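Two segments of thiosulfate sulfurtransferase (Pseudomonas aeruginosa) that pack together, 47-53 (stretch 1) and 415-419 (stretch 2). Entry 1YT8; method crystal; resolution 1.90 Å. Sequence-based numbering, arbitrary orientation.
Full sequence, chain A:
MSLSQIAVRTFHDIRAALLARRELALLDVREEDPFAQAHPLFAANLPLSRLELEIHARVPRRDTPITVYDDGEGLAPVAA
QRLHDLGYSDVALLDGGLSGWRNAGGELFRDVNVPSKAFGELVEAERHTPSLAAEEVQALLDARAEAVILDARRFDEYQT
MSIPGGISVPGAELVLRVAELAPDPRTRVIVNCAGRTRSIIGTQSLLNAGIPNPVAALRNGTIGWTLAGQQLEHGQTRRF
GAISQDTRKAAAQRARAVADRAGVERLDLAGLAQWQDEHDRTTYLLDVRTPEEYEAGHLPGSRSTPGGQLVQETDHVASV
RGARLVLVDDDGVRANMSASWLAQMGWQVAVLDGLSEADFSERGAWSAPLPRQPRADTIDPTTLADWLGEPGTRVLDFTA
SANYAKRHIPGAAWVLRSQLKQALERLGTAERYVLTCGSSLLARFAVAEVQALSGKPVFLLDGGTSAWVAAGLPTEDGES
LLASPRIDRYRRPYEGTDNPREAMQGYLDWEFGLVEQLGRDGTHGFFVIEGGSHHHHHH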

# COMPACT_ATOMS: atom_id res chain seq x y z
N PRO A 47 9.59 -2.61 -7.15
CA PRO A 47 10.61 -3.61 -7.47
C PRO A 47 10.66 -3.97 -8.95
O PRO A 47 9.62 -4.20 -9.58
CB PRO A 47 10.19 -4.80 -6.62
CG PRO A 47 9.58 -4.14 -5.40
CD PRO A 47 8.72 -3.07 -6.06
N LEU A 48 11.87 -4.00 -9.50
CA LEU A 48 12.05 -4.35 -10.90
C LEU A 48 11.27 -5.64 -11.17
O LEU A 48 10.68 -5.80 -12.24
CB LEU A 48 13.54 -4.59 -11.19
CG LEU A 48 13.90 -5.05 -12.61
CD1 LEU A 48 13.67 -3.92 -13.60
CD2 LEU A 48 15.35 -5.50 -12.64
N SER A 49 11.25 -6.53 -10.19
CA SER A 49 10.55 -7.81 -10.31
C SER A 49 9.08 -7.71 -10.75
O SER A 49 8.58 -8.61 -11.43
CB SER A 49 10.62 -8.58 -8.99
OG SER A 49 11.95 -9.01 -8.73
N ARG A 50 8.39 -6.64 -10.36
CA ARG A 50 6.99 -6.47 -10.74
C ARG A 50 6.69 -5.12 -11.39
O ARG A 50 5.55 -4.66 -11.40
CB ARG A 50 6.07 -6.70 -9.53
CG ARG A 50 6.34 -5.81 -8.31
CD ARG A 50 5.27 -6.06 -7.25
NE ARG A 50 5.44 -5.27 -6.03
CZ ARG A 50 6.27 -5.56 -5.03
NH1 ARG A 50 7.04 -6.64 -5.09
NH2 ARG A 50 6.32 -4.78 -3.96
N LEU A 51 7.73 -4.50 -11.95
CA LEU A 51 7.61 -3.21 -12.61
C LEU A 51 6.47 -3.13 -13.63
O LEU A 51 5.63 -2.24 -13.56
CB LEU A 51 8.94 -2.86 -13.30
CG LEU A 51 9.04 -1.56 -14.10
CD1 LEU A 51 8.92 -0.37 -13.16
CD2 LEU A 51 10.37 -1.51 -14.83
N GLU A 52 6.44 -4.07 -14.57
CA GLU A 52 5.42 -4.08 -15.61
C GLU A 52 3.98 -4.26 -15.12
O GLU A 52 3.04 -3.83 -15.79
CB GLU A 52 5.73 -5.15 -16.65
CG GLU A 52 7.06 -4.96 -17.36
CD GLU A 52 8.18 -5.76 -16.75
OE1 GLU A 52 8.19 -5.96 -15.51
OE2 GLU A 52 9.08 -6.19 -17.51
N LEU A 53 3.81 -4.89 -13.97
CA LEU A 53 2.48 -5.15 -13.43
C LEU A 53 1.82 -3.95 -12.76
O LEU A 53 0.60 -3.91 -12.62
CB LEU A 53 2.54 -6.30 -12.42
CG LEU A 53 3.09 -7.65 -12.87
CD1 LEU A 53 3.16 -8.59 -11.66
CD2 LEU A 53 2.21 -8.24 -13.95
N VAL A 415 12.18 -18.14 -6.76
CA VAL A 415 13.18 -17.21 -7.27
C VAL A 415 12.68 -15.77 -7.28
O VAL A 415 11.48 -15.51 -7.22
CB VAL A 415 13.58 -17.55 -8.73
CG1 VAL A 415 14.17 -18.95 -8.81
CG2 VAL A 415 12.37 -17.44 -9.64
N LEU A 416 13.63 -14.85 -7.35
CA LEU A 416 13.36 -13.43 -7.45
C LEU A 416 13.61 -13.12 -8.91
O LEU A 416 14.67 -13.45 -9.44
CB LEU A 416 14.35 -12.62 -6.61
CG LEU A 416 14.15 -12.51 -5.10
CD1 LEU A 416 15.32 -11.75 -4.49
CD2 LEU A 416 12.83 -11.80 -4.81
N ARG A 417 12.65 -12.50 -9.58
CA ARG A 417 12.84 -12.17 -10.98
C ARG A 417 14.03 -11.23 -11.16
O ARG A 417 14.70 -11.26 -12.19
CB ARG A 417 11.57 -11.53 -11.55
CG ARG A 417 11.70 -11.19 -13.03
CD ARG A 417 10.45 -10.53 -13.55
NE ARG A 417 10.64 -10.02 -14.90
CZ ARG A 417 9.95 -9.00 -15.41
NH1 ARG A 417 9.03 -8.40 -14.68
NH2 ARG A 417 10.20 -8.58 -16.65
N SER A 418 14.28 -10.41 -10.15
CA SER A 418 15.37 -9.43 -10.18
C SER A 418 16.76 -10.04 -10.00
O SER A 418 17.76 -9.35 -10.19
CB SER A 418 15.15 -8.36 -9.11
OG SER A 418 15.22 -8.92 -7.81
N GLN A 419 16.82 -11.32 -9.64
CA GLN A 419 18.10 -12.00 -9.44
C GLN A 419 18.13 -13.35 -10.14
O GLN A 419 18.64 -14.33 -9.60
CB GLN A 419 18.35 -12.18 -7.93
CG GLN A 419 18.47 -10.87 -7.17
CD GLN A 419 18.83 -11.06 -5.70
OE1 GLN A 419 19.41 -12.08 -5.32
NE2 GLN A 419 18.52 -10.06 -4.88

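Although more than 360 residues separate them in sequence, these two short segments meet in a compact, largely polar contact that buries 277 Å² in total. Three residues dominate it: Arg417 and Ser418 from the second stretch, and Ser49 from the first.

Arg417 gives up the most surface. Its CA-to-CB bond points toward the first stretch, and chi1, chi2 and chi3 are all t, so the chain is extended and carries the guanidinium well away from its own backbone. There it meets Glu52, whose CA-to-CB bond likewise points toward its partner. The two groups form a salt bridge that includes two hydrogen bonds: NH1 of Arg417 donates to OE1 of Glu52 at 2.7 Å, and NH2 of Arg417 donates to OE2 of Glu52 at 2.8 Å. The N-H...O angles, 156° and 165°, are close to linear. Two nitrogens facing two oxygens is the arrangement for which arginine and a carboxylate are well matched, since charge attraction and directional hydrogen bonding act together. Both residues are buried, where an unpaired charge would be costly; each supplies the other's countercharge. Glu52 reaches this position with chi1 in m and chi2 at 96°, between the usual wells.

The same guanidinium also serves the backbone. NH1 of Arg417 donates to the carbonyl O of Ser49 at 3.3 Å, with an angle of 159°. This oxygen and OE1 of Glu52 both lie at the edge of the guanidinium, near its plane, where its N-H bonds point. NH1 of Arg417 thus bonds to both a side chain and a main-chain carbonyl of the first stretch, while NH2 adds a second bond to the same carboxylate.

Ser49 sits where the backbones come near each other, its CA 5.0 Å from the CA of Arg417. A small side chain suits so close an approach: the OG of Ser49 lies 3.8 Å from CB of Arg417 and 3.3 Å from CB of Ser418. OG of Ser49 also accepts a weak hydrogen bond from N of Ser418 at 3.1 Å; the angle of 127° is well short of linear.

Ser418 completes the contact, its CA-to-CB bond directed toward the first stretch and its chi1 in p. OG of Ser49 thus lies close to both the backbone N and the side chain of Ser418. Around this polar centre, Leu48 contributes a smaller area. O of Leu48 accepts a hydrogen bond at 3.2 Å from N of Leu51, helping to hold the local turn that precedes Glu52.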